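Local atomic coordinates of gdp-l-fucose synthetase (Naegleria fowleri, PDB entry 6AQZ), a protein that binds NADP and probably makes GDP-L-fucose by epimerising and reducing a GDP-4-keto-6-deoxymannose intermediate. Residues D242-M246 / F316-P320; E258-L262 / A307-R311; H197-N201 / E337-K341; C215-Q219 / I279-F285. One frame throughout, in Å; residues are numbered along the deposited sequence.

Interaction 1: residues D242-M246 / F316-P320; sequences DAARM and FQYTP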
# COMPACT_ATOMS: atom_id res chain seq x y z
N ASP A 242 -2.71 -30.62 -0.62
CA ASP A 242 -3.44 -30.30 0.59
C ASP A 242 -3.89 -28.83 0.60
O ASP A 242 -5.05 -28.53 0.92
CB ASP A 242 -2.58 -30.59 1.81
CG ASP A 242 -2.38 -32.05 2.05
OD1 ASP A 242 -3.03 -32.88 1.37
OD2 ASP A 242 -1.56 -32.35 2.94
N ALA A 243 -2.99 -27.91 0.22
CA ALA A 243 -3.37 -26.50 0.16
C ALA A 243 -4.53 -26.29 -0.80
O ALA A 243 -5.43 -25.48 -0.54
CB ALA A 243 -2.18 -25.64 -0.27
N ALA A 244 -4.53 -27.03 -1.93
CA ALA A 244 -5.61 -26.93 -2.90
C ALA A 244 -6.96 -27.38 -2.32
O ALA A 244 -8.00 -26.82 -2.66
CB ALA A 244 -5.26 -27.75 -4.15
N ARG A 245 -6.96 -28.44 -1.49
CA ARG A 245 -8.19 -28.88 -0.85
C ARG A 245 -8.66 -27.86 0.19
O ARG A 245 -9.86 -27.56 0.29
CB ARG A 245 -7.99 -30.26 -0.22
CG ARG A 245 -7.85 -31.40 -1.23
CD ARG A 245 -7.92 -32.77 -0.56
NE ARG A 245 -6.73 -33.02 0.25
CZ ARG A 245 -6.73 -33.31 1.54
NH1 ARG A 245 -7.86 -33.38 2.24
NH2 ARG A 245 -5.56 -33.52 2.14
N MET A 246 -7.72 -27.30 0.97
CA MET A 246 -8.06 -26.25 1.92
C MET A 246 -8.58 -25.02 1.20
O MET A 246 -9.54 -24.38 1.66
CB MET A 246 -6.82 -25.89 2.74
CG MET A 246 -6.24 -27.08 3.44
SD MET A 246 -4.60 -26.79 4.10
CE MET A 246 -4.98 -26.00 5.66
N PHE A 316 -10.36 -32.04 8.89
CA PHE A 316 -9.51 -32.04 7.71
C PHE A 316 -8.32 -32.96 7.89
O PHE A 316 -7.65 -32.94 8.92
CB PHE A 316 -9.04 -30.63 7.38
CG PHE A 316 -8.23 -30.56 6.13
CD1 PHE A 316 -8.86 -30.47 4.89
CD2 PHE A 316 -6.84 -30.58 6.17
CE1 PHE A 316 -8.11 -30.39 3.72
CE2 PHE A 316 -6.11 -30.49 5.01
CZ PHE A 316 -6.74 -30.41 3.78
N GLN A 317 -8.04 -33.76 6.86
CA GLN A 317 -6.97 -34.75 6.86
C GLN A 317 -5.84 -34.27 5.96
O GLN A 317 -6.07 -33.93 4.79
CB GLN A 317 -7.48 -36.11 6.38
CG GLN A 317 -8.56 -36.73 7.25
CD GLN A 317 -8.03 -37.31 8.55
OE1 GLN A 317 -7.24 -36.68 9.25
NE2 GLN A 317 -8.47 -38.53 8.87
N TYR A 318 -4.64 -34.18 6.53
CA TYR A 318 -3.43 -33.83 5.78
C TYR A 318 -2.78 -35.08 5.16
O TYR A 318 -3.00 -36.21 5.59
CB TYR A 318 -2.41 -33.13 6.69
CG TYR A 318 -2.79 -31.75 7.21
CD1 TYR A 318 -2.77 -30.64 6.38
CD2 TYR A 318 -3.12 -31.56 8.55
CE1 TYR A 318 -3.10 -29.37 6.85
CE2 TYR A 318 -3.45 -30.29 9.04
CZ TYR A 318 -3.44 -29.20 8.18
OH TYR A 318 -3.77 -27.94 8.67
N THR A 319 -1.98 -34.84 4.12
CA THR A 319 -1.08 -35.87 3.59
C THR A 319 0.17 -35.94 4.46
O THR A 319 0.77 -34.90 4.73
CB THR A 319 -0.66 -35.57 2.14
OG1 THR A 319 -1.80 -35.42 1.29
CG2 THR A 319 0.25 -36.69 1.60
N PRO A 320 0.57 -37.12 4.94
CA PRO A 320 1.83 -37.21 5.69
C PRO A 320 2.99 -36.66 4.88
O PRO A 320 3.04 -36.79 3.66
CB PRO A 320 1.98 -38.72 5.94
CG PRO A 320 0.59 -39.24 5.92
CD PRO A 320 -0.16 -38.40 4.91
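The carboxylate of Asp-242 takes hold of Thr-319 with both oxygens. OD2 of Asp-242 accepts the backbone N-H of Thr-319 (N to OD2 2.8 Å, nearly straight at 166°) and its OD1 accepts the Thr-319 hydroxyl (OG1 to OD1 2.8 Å), each on the syn side. With OG1 beside its own backbone N, Thr-319 presents both donors to the same group. OD1 of Asp-242 carries a second load: NH2 of Arg-245, one helical turn on, comes down from above the carboxylate plane to form a salt bridge at 2.7 Å. NH2 of Arg-245 also donates to the carbonyl of Gln-317, 2.7 Å from NH2 to O and in the carbonyl plane, while NH1 adds a weak bond to that oxygen. A bend at chi3 (-70°) lays the guanidinium almost parallel to the Phe-316 ring, planes 9° apart, with CZ of Phe-316 3.3 Å from the guanidinium plane, offset toward its rim. Here helix 240-253 of the NADP-binding Rossmann-type domain is tied to the loop that leads into helix 321-335, with Pro-320 at the N-cap position of that helix. Met-246 meets Phe-316 through CG, 3.4 Å from CZ, and its sulfur makes oblique Met-aromatic contacts with Phe-316 and Tyr-318. Phe-316 CD2 lies over the centre of the Tyr-318 ring. Farther out, Phe-309 meets Phe-316 edge-to-face, and Leu-238 of strand 234-239 touches both Met-246 and Tyr-318.

Interaction 2: residues E258-L262 / A307-R311; sequences EPIML and AKFLR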
# COMPACT_ATOMS: atom_id res chain seq x y z
N GLU A 258 -11.95 -11.81 6.51
CA GLU A 258 -10.63 -11.93 7.13
C GLU A 258 -9.85 -13.05 6.45
O GLU A 258 -10.41 -14.12 6.18
CB GLU A 258 -10.75 -12.27 8.62
CG GLU A 258 -11.63 -11.32 9.40
CD GLU A 258 -11.08 -9.91 9.41
OE1 GLU A 258 -9.83 -9.74 9.41
OE2 GLU A 258 -11.90 -8.97 9.40
N PRO A 259 -8.56 -12.85 6.18
CA PRO A 259 -7.77 -13.95 5.59
C PRO A 259 -7.73 -15.12 6.55
O PRO A 259 -7.82 -14.95 7.76
CB PRO A 259 -6.38 -13.34 5.40
CG PRO A 259 -6.33 -12.13 6.30
CD PRO A 259 -7.75 -11.64 6.42
N ILE A 260 -7.64 -16.33 6.00
CA ILE A 260 -7.51 -17.54 6.80
C ILE A 260 -6.19 -18.19 6.43
O ILE A 260 -5.90 -18.39 5.24
CB ILE A 260 -8.69 -18.50 6.60
CG1 ILE A 260 -8.50 -19.76 7.44
CG2 ILE A 260 -8.90 -18.89 5.14
CD1 ILE A 260 -9.73 -20.70 7.40
N MET A 261 -5.38 -18.50 7.43
CA MET A 261 -4.11 -19.15 7.14
C MET A 261 -4.25 -20.61 6.75
O MET A 261 -5.07 -21.35 7.30
CB MET A 261 -3.17 -19.00 8.31
CG MET A 261 -2.69 -17.62 8.16
SD MET A 261 -1.04 -17.47 8.69
CE MET A 261 -1.47 -16.94 10.35
N LEU A 262 -3.45 -21.00 5.77
CA LEU A 262 -3.35 -22.39 5.34
C LEU A 262 -1.95 -22.86 5.72
O LEU A 262 -0.97 -22.52 5.04
CB LEU A 262 -3.59 -22.51 3.85
CG LEU A 262 -4.83 -21.86 3.23
CD1 LEU A 262 -4.97 -22.25 1.74
CD2 LEU A 262 -6.09 -22.20 4.01
N ALA A 307 -4.89 -22.16 13.91
CA ALA A 307 -6.02 -22.31 14.81
C ALA A 307 -7.34 -22.07 14.09
O ALA A 307 -8.34 -22.74 14.39
CB ALA A 307 -5.89 -21.36 16.00
N LYS A 308 -7.39 -21.10 13.17
CA LYS A 308 -8.67 -20.77 12.57
C LYS A 308 -9.19 -21.91 11.69
O LYS A 308 -10.35 -22.33 11.81
CB LYS A 308 -8.56 -19.46 11.78
CG LYS A 308 -9.87 -19.11 11.12
CD LYS A 308 -10.18 -17.64 11.21
CE LYS A 308 -9.40 -16.85 10.20
NZ LYS A 308 -9.87 -15.45 10.16
N PHE A 309 -8.35 -22.42 10.79
CA PHE A 309 -8.76 -23.52 9.94
C PHE A 309 -9.04 -24.78 10.75
O PHE A 309 -10.00 -25.51 10.49
CB PHE A 309 -7.68 -23.78 8.87
CG PHE A 309 -8.10 -24.74 7.82
CD1 PHE A 309 -7.97 -26.11 8.02
CD2 PHE A 309 -8.67 -24.29 6.64
CE1 PHE A 309 -8.37 -27.01 7.04
CE2 PHE A 309 -9.08 -25.19 5.66
CZ PHE A 309 -8.93 -26.55 5.86
N LEU A 310 -8.21 -25.03 11.78
CA LEU A 310 -8.44 -26.19 12.63
C LEU A 310 -9.76 -26.07 13.37
O LEU A 310 -10.46 -27.06 13.59
CB LEU A 310 -7.27 -26.33 13.60
CG LEU A 310 -7.46 -27.44 14.62
CD1 LEU A 310 -7.26 -28.78 13.94
CD2 LEU A 310 -6.50 -27.25 15.77
N ARG A 311 -10.13 -24.86 13.79
CA ARG A 311 -11.41 -24.66 14.45
C ARG A 311 -12.56 -24.70 13.46
O ARG A 311 -13.64 -25.20 13.78
CB ARG A 311 -11.37 -23.34 15.24
CG ARG A 311 -12.72 -22.73 15.56
CD ARG A 311 -12.61 -21.45 16.43
NE ARG A 311 -12.09 -20.30 15.69
CZ ARG A 311 -12.82 -19.57 14.84
NH1 ARG A 311 -14.09 -19.88 14.62
NH2 ARG A 311 -12.29 -18.53 14.22
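The Phe-309 ring receives the tip of Ile-260 at its edge, CD1 of Ile-260 lying near the ring plane and 3.8 Å from CD2 of Phe-309. Leu-262 reaches the same ring carbon more loosely and obliquely, 4.2 Å from its CD2 to CD2 of Phe-309. A further ring, that of Trp-249, meets Phe-309 edge-to-face, which makes it part of an aromatic cluster. Phe-309 extends from the helix toward the strand, and its CB passes the carbonyl oxygen of Met-261. Ile-260 is likewise extended: both torsions near 180° carry its CG1-CD1 arm across the gap, where it packs against the aliphatic part of Lys-308 (CG1 of Ile-260 to CG of Lys-308 4.0 Å). The lysine chain, bent at chi2 and chi3, runs over Ile-260, and NZ of Lys-308 donates a hydrogen bond to O of Pro-259 (3.2 Å), from above the carbonyl plane; NZ is also hydrogen-bonded to the hydroxyl of Tyr-254. The carboxylate of Glu-258 forms its salt bridge with Arg-170 instead. Strand 260-262 and helix 307-311 cross almost perpendicularly, at -91°, with axes 7.4 Å apart. The strand pairs in parallel with strand 184-194 of the central sheet, and helix 240-253 packs beside the contact through Met-246, which touches both Leu-262 and Phe-309.

Interaction 3: residues H197-N201 / E337-K341; sequences HDNFN and ETARK. With NAP (NADP nicotinamide-adenine-dinucleotide phosphate), chain G.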
# COMPACT_ATOMS: atom_id res chain seq x y z
N HIS A 197 5.08 -29.24 -10.37
CA HIS A 197 5.00 -28.02 -11.16
C HIS A 197 5.56 -26.80 -10.44
O HIS A 197 5.29 -25.67 -10.85
CB HIS A 197 3.57 -27.76 -11.62
CG HIS A 197 3.01 -28.84 -12.48
ND1 HIS A 197 3.30 -28.94 -13.82
CD2 HIS A 197 2.18 -29.87 -12.19
CE1 HIS A 197 2.67 -29.98 -14.33
NE2 HIS A 197 1.98 -30.56 -13.36
N ASP A 198 6.37 -27.02 -9.41
CA ASP A 198 7.08 -25.98 -8.69
C ASP A 198 8.18 -25.40 -9.56
O ASP A 198 8.38 -25.79 -10.72
CB ASP A 198 7.67 -26.56 -7.41
CG ASP A 198 7.79 -25.53 -6.30
OD1 ASP A 198 7.83 -24.32 -6.60
OD2 ASP A 198 7.88 -25.96 -5.12
N ASN A 199 8.89 -24.40 -9.03
CA ASN A 199 10.07 -23.84 -9.66
C ASN A 199 11.29 -24.45 -8.99
O ASN A 199 11.60 -24.13 -7.84
CB ASN A 199 10.09 -22.31 -9.55
CG ASN A 199 11.28 -21.70 -10.24
OD1 ASN A 199 12.12 -22.42 -10.81
ND2 ASN A 199 11.36 -20.39 -10.23
N PHE A 200 12.00 -25.33 -9.71
CA PHE A 200 13.09 -26.08 -9.12
C PHE A 200 14.47 -25.50 -9.40
O PHE A 200 15.47 -26.19 -9.20
CB PHE A 200 13.04 -27.52 -9.61
CG PHE A 200 11.81 -28.24 -9.18
CD1 PHE A 200 11.77 -28.92 -7.99
CD2 PHE A 200 10.68 -28.24 -9.99
CE1 PHE A 200 10.63 -29.60 -7.61
CE2 PHE A 200 9.54 -28.91 -9.61
CZ PHE A 200 9.51 -29.60 -8.43
N ASN A 201 14.55 -24.26 -9.86
CA ASN A 201 15.83 -23.59 -10.03
C ASN A 201 16.49 -23.42 -8.67
O ASN A 201 15.91 -22.80 -7.77
CB ASN A 201 15.61 -22.23 -10.69
CG ASN A 201 16.91 -21.48 -10.97
OD1 ASN A 201 17.41 -20.75 -10.11
ND2 ASN A 201 17.44 -21.63 -12.18
N GLU A 337 12.27 -33.18 -17.72
CA GLU A 337 12.53 -32.39 -18.93
C GLU A 337 11.64 -31.16 -19.01
O GLU A 337 12.11 -30.08 -19.40
CB GLU A 337 12.34 -33.25 -20.18
CG GLU A 337 12.55 -32.48 -21.47
CD GLU A 337 12.14 -33.27 -22.71
OE1 GLU A 337 12.04 -34.50 -22.62
OE2 GLU A 337 11.91 -32.64 -23.76
N THR A 338 10.37 -31.28 -18.62
CA THR A 338 9.43 -30.17 -18.72
C THR A 338 9.31 -29.39 -17.43
O THR A 338 8.48 -28.49 -17.35
CB THR A 338 8.03 -30.64 -19.14
OG1 THR A 338 7.54 -31.59 -18.19
CG2 THR A 338 8.04 -31.24 -20.53
N ALA A 339 10.08 -29.75 -16.41
CA ALA A 339 9.95 -29.09 -15.13
C ALA A 339 10.65 -27.73 -15.17
O ALA A 339 11.68 -27.55 -15.83
CB ALA A 339 10.51 -29.95 -14.00
N ARG A 340 10.07 -26.77 -14.44
CA ARG A 340 10.59 -25.42 -14.29
C ARG A 340 11.92 -25.46 -13.55
O ARG A 340 11.98 -25.86 -12.38
CB ARG A 340 9.58 -24.56 -13.53
CG ARG A 340 8.33 -24.25 -14.34
CD ARG A 340 7.20 -23.70 -13.50
NE ARG A 340 7.47 -22.39 -12.90
CZ ARG A 340 6.83 -21.92 -11.82
NH1 ARG A 340 5.92 -22.68 -11.22
NH2 ARG A 340 7.12 -20.72 -11.33
N LYS A 341 13.00 -25.11 -14.24
CA LYS A 341 14.31 -25.10 -13.60
C LYS A 341 15.11 -23.89 -14.06
O LYS A 341 14.60 -23.09 -14.84
CB LYS A 341 15.06 -26.40 -13.88
CG LYS A 341 14.86 -27.00 -15.26
CD LYS A 341 15.54 -28.38 -15.35
CE LYS A 341 15.08 -29.15 -16.56
NZ LYS A 341 13.62 -29.20 -16.74
OXT LYS A 341 16.27 -23.69 -13.68
PA NAP G . 4.16 -19.75 -9.33
O1A NAP G . 5.37 -18.89 -9.54
O2A NAP G . 4.26 -21.24 -9.20
O5B NAP G . 3.02 -19.46 -10.50
C5B NAP G . 2.63 -18.14 -10.37
C4B NAP G . 1.51 -17.92 -11.42
O4B NAP G . 1.32 -16.50 -11.69
C3B NAP G . 1.82 -18.66 -12.78
O3B NAP G . 0.63 -19.17 -13.33
C2B NAP G . 2.22 -17.49 -13.69
O2B NAP G . 1.87 -17.64 -14.97
C1B NAP G . 1.22 -16.40 -13.10
N9A NAP G . 1.58 -15.05 -13.52
C8A NAP G . 2.67 -14.31 -13.11
N7A NAP G . 2.72 -13.08 -13.68
C5A NAP G . 1.60 -13.04 -14.50
C6A NAP G . 1.12 -12.05 -15.34
N6A NAP G . 1.79 -10.83 -15.44
N1A NAP G . -0.03 -12.22 -16.04
C2A NAP G . -0.62 -13.44 -15.86
N3A NAP G . -0.27 -14.50 -15.10
C4A NAP G . 0.87 -14.26 -14.41
O3 NAP G . 3.59 -19.06 -7.92
PN NAP G . 2.85 -20.08 -6.96
O1N NAP G . 1.74 -20.83 -7.60
O2N NAP G . 3.78 -20.71 -5.94
O5D NAP G . 1.97 -19.03 -5.88
C5D NAP G . 0.83 -18.51 -6.45
C4D NAP G . 0.19 -17.72 -5.33
O4D NAP G . 0.48 -18.41 -4.10
C3D NAP G . 0.92 -16.30 -5.24
O3D NAP G . -0.02 -15.31 -5.00
C2D NAP G . 1.89 -16.49 -4.04
O2D NAP G . 2.07 -15.36 -3.28
C1D NAP G . 1.08 -17.50 -3.18
N1N NAP G . 1.99 -18.20 -2.22
C2N NAP G . 2.90 -19.17 -2.62
C3N NAP G . 3.74 -19.76 -1.70
C7N NAP G . 4.73 -20.80 -2.15
O7N NAP G . 5.57 -21.30 -1.38
N7N NAP G . 4.71 -21.22 -3.48
C4N NAP G . 3.73 -19.39 -0.26
C5N NAP G . 2.73 -18.33 0.07
C6N NAP G . 1.93 -17.80 -0.85
P2B NAP G . 3.11 -18.46 -16.08
O1X NAP G . 3.07 -19.85 -15.50
O2X NAP G . 2.42 -18.25 -17.43
O3X NAP G . 4.32 -17.63 -15.78
O HOH W 1 7.70 -27.29 -12.96
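Arg-340 stretches its side chain along the 197-201 loop and places the guanidinium between the carbonyl oxygen of His-197 and the diphosphate of NADP. Its CG stands beside the backbone N (chi1 -71°), the chain is extended at chi2 and bends at chi3 (66°), which turns NH1 and NH2 toward the cofactor. NH1 of Arg-340 donates to O2A of NADP at 3.0 Å and its NH2 to O1A at 3.1 Å, so the two nitrogens take separate oxygens of one phosphate. NH1 also donates to the oxygen of His-197, in the carbonyl plane, while CB of Asn-199 covers one guanidinium face. The arginine's positive charge probably offsets that of the phosphate.

The backbone oxygen of Arg-340 accepts the N-H of Phe-200 (N to O 2.7 Å) and lies at the edge of the Phe-200 ring. A water bridges the backbone oxygen of Asp-198 and the backbone N of Arg-340. Asn-199, with CG anti to its backbone N (chi1 -178°), reaches OD1 forward to accept the N-H of Asn-201, an Asx turn. ND2 of Asn-201 points at the C-terminal carboxylate, 2.8 Å to OXT of Lys-341, while its OD1 binds the backbone N of Ala-204. The ammonium of Lys-341 loops back to the oxygens of Ala-339 and Tyr-336. The C-terminal tail thus completes the NADP pocket, where the backbone N-H groups of Leu-35 and Phe-36 also bind, consistent with a Rossmann-type glycine-rich turn. The tail packs against the loop between strand 184-194 and helix 207-221; Phe-200 stacks on Phe-332 of helix 321-335 and touches helix 207-221.

Interaction 4: residues C215-Q219 / I279-F285; sequences CYKAQ and IKDAFNF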
# COMPACT_ATOMS: atom_id res chain seq x y z
N CYS A 215 19.53 -32.50 -4.98
CA CYS A 215 19.72 -33.92 -4.73
C CYS A 215 19.76 -34.69 -6.05
O CYS A 215 20.53 -35.64 -6.21
CB CYS A 215 18.61 -34.44 -3.80
SG CYS A 215 18.88 -36.13 -3.17
N TYR A 216 18.89 -34.30 -6.99
CA TYR A 216 18.89 -34.89 -8.32
C TYR A 216 20.24 -34.72 -9.01
O TYR A 216 20.76 -35.67 -9.60
CB TYR A 216 17.77 -34.27 -9.15
CG TYR A 216 17.68 -34.79 -10.58
CD1 TYR A 216 18.43 -34.19 -11.60
CD2 TYR A 216 16.82 -35.83 -10.92
CE1 TYR A 216 18.35 -34.64 -12.91
CE2 TYR A 216 16.73 -36.29 -12.23
CZ TYR A 216 17.50 -35.69 -13.22
OH TYR A 216 17.41 -36.14 -14.52
N LYS A 217 20.84 -33.52 -8.93
CA LYS A 217 22.14 -33.30 -9.55
C LYS A 217 23.22 -34.16 -8.90
O LYS A 217 24.08 -34.73 -9.59
CB LYS A 217 22.52 -31.82 -9.49
CG LYS A 217 21.70 -30.87 -10.40
CD LYS A 217 22.03 -29.37 -10.10
CE LYS A 217 21.11 -28.40 -10.86
NZ LYS A 217 21.58 -26.97 -10.81
N ALA A 218 23.16 -34.30 -7.58
CA ALA A 218 24.14 -35.08 -6.85
C ALA A 218 24.07 -36.56 -7.22
O ALA A 218 25.11 -37.23 -7.32
CB ALA A 218 23.92 -34.90 -5.35
N GLN A 219 22.86 -37.07 -7.45
CA GLN A 219 22.72 -38.48 -7.82
C GLN A 219 23.22 -38.74 -9.24
O GLN A 219 23.93 -39.72 -9.49
CB GLN A 219 21.24 -38.88 -7.68
CG GLN A 219 20.99 -40.36 -7.94
CD GLN A 219 19.59 -40.80 -7.52
OE1 GLN A 219 18.57 -40.26 -8.00
NE2 GLN A 219 19.53 -41.79 -6.64
N ILE A 279 14.08 -35.96 1.53
CA ILE A 279 14.38 -35.83 0.11
C ILE A 279 15.45 -36.83 -0.28
O ILE A 279 15.35 -37.50 -1.31
CB ILE A 279 14.80 -34.39 -0.20
CG1 ILE A 279 13.60 -33.44 -0.05
CG2 ILE A 279 15.46 -34.32 -1.58
CD1 ILE A 279 13.96 -31.97 -0.22
N LYS A 280 16.48 -36.95 0.56
CA LYS A 280 17.54 -37.91 0.29
C LYS A 280 16.97 -39.31 0.14
O LYS A 280 17.20 -39.98 -0.87
CB LYS A 280 18.58 -37.85 1.41
CG LYS A 280 19.66 -38.91 1.27
CD LYS A 280 20.66 -38.93 2.42
CE LYS A 280 21.44 -40.24 2.38
NZ LYS A 280 22.75 -40.13 3.04
N ASP A 281 16.14 -39.74 1.11
CA ASP A 281 15.62 -41.10 1.09
C ASP A 281 14.51 -41.32 0.09
O ASP A 281 14.15 -42.48 -0.16
CB ASP A 281 15.09 -41.48 2.48
CG ASP A 281 16.16 -41.50 3.53
OD1 ASP A 281 17.32 -41.85 3.20
OD2 ASP A 281 15.84 -41.15 4.69
N ALA A 282 14.04 -40.28 -0.60
CA ALA A 282 12.99 -40.46 -1.60
C ALA A 282 13.57 -40.58 -2.99
O ALA A 282 12.98 -41.23 -3.85
CB ALA A 282 12.00 -39.29 -1.57
N PHE A 283 14.75 -39.99 -3.21
CA PHE A 283 15.52 -40.23 -4.40
C PHE A 283 16.31 -41.52 -4.32
O PHE A 283 16.82 -41.97 -5.36
CB PHE A 283 16.49 -39.07 -4.62
CG PHE A 283 15.90 -37.93 -5.39
CD1 PHE A 283 15.75 -38.01 -6.77
CD2 PHE A 283 15.52 -36.76 -4.74
CE1 PHE A 283 15.22 -36.94 -7.48
CE2 PHE A 283 14.99 -35.70 -5.45
CZ PHE A 283 14.84 -35.79 -6.81
N ASN A 284 16.36 -42.15 -3.14
CA ASN A 284 17.26 -43.26 -2.84
C ASN A 284 18.72 -42.85 -3.08
O ASN A 284 19.52 -43.62 -3.62
CB ASN A 284 16.90 -44.51 -3.64
CG ASN A 284 15.57 -45.09 -3.22
OD1 ASN A 284 15.27 -45.20 -2.03
ND2 ASN A 284 14.75 -45.46 -4.20
N PHE A 285 19.04 -41.62 -2.69
CA PHE A 285 20.41 -41.13 -2.81
C PHE A 285 21.29 -41.76 -1.74
O PHE A 285 21.00 -41.64 -0.54
CB PHE A 285 20.42 -39.61 -2.72
CG PHE A 285 21.79 -39.01 -2.80
CD1 PHE A 285 22.46 -38.97 -4.02
CD2 PHE A 285 22.38 -38.44 -1.69
CE1 PHE A 285 23.72 -38.40 -4.10
CE2 PHE A 285 23.63 -37.87 -1.76
CZ PHE A 285 24.30 -37.84 -2.97
O HOH W 2 16.30 -41.86 -8.39
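Sulfur-aromatic packing joins Cys-215 to two phenylalanines. SG of Cys-215, anti to its own backbone N (chi1 -170°), lies 3.8 Å from CD2 of Phe-283 and equally far from CB of Phe-285, and it approaches both rings obliquely. CB of Cys-215 meets CG2 of Ile-279 at 3.9 Å.

Aromatic and apolar contacts follow. Phe-283 CE1 comes in at the edge of the Tyr-216 ring, 4.0 Å from CD2 of Tyr-216, the two side chains crossing at about a right angle, while the backbone N of Tyr-216 lies over one face of Phe-283, offset toward its rim. Phe-285, extended with CG anti to its backbone N (chi1 179°), lays its ring against the end of the 215-219 segment: its CE1 is 3.7 Å from CB of Ala-218, and its CD1 packs on CB of Gln-219.

One direct polar bond joins the segments. The extended Gln-219 side chain sends NE2 to the backbone oxygen of Phe-283, 3.0 Å away, approaching from above the carbonyl plane rather than along a lone pair. A water donates both to OE1 of Gln-219 and to that same oxygen, so the Phe-283 oxygen is held twice. Just beyond, Asn-284 leaves the helix with positive phi.

Phe-225 of strand 225-228 touches Cys-215 and Phe-285, while Leu-333 of helix 321-335 touches Tyr-216 and Phe-283. The arrangement is an obliquely crossed helix pair, -48° with axes 10.5 Å apart, in the smaller, presumably substrate-binding lobe of this short-chain dehydrogenase-like fold, which also holds the two-stranded parallel sheet of 225-228 and 289-292.

Interactions 1 and 2 form one continuous packed region, their centres about 13 Å apart: Phe-309 CZ lies 3.7 Å from Met-246 CG, and Leu-262 CD2 lies 4.0 Å from Met-246 CB. Neither segment pair holds the cofactor directly; the side chains of Leu-262 and Met-246 stand about 8 and 12 Å from NADP. Interaction 3 is the one that reaches it, through Arg-340, and lies about 30 Å, centre to centre, from interaction 2 on the other side of the chain's centre. Interaction 4 is about 16 Å from interaction 3 between centres, without touching it; helix 207-221 and helix 321-335 border both. Helix 321-335 also follows directly on residues 316-320 of interaction 1.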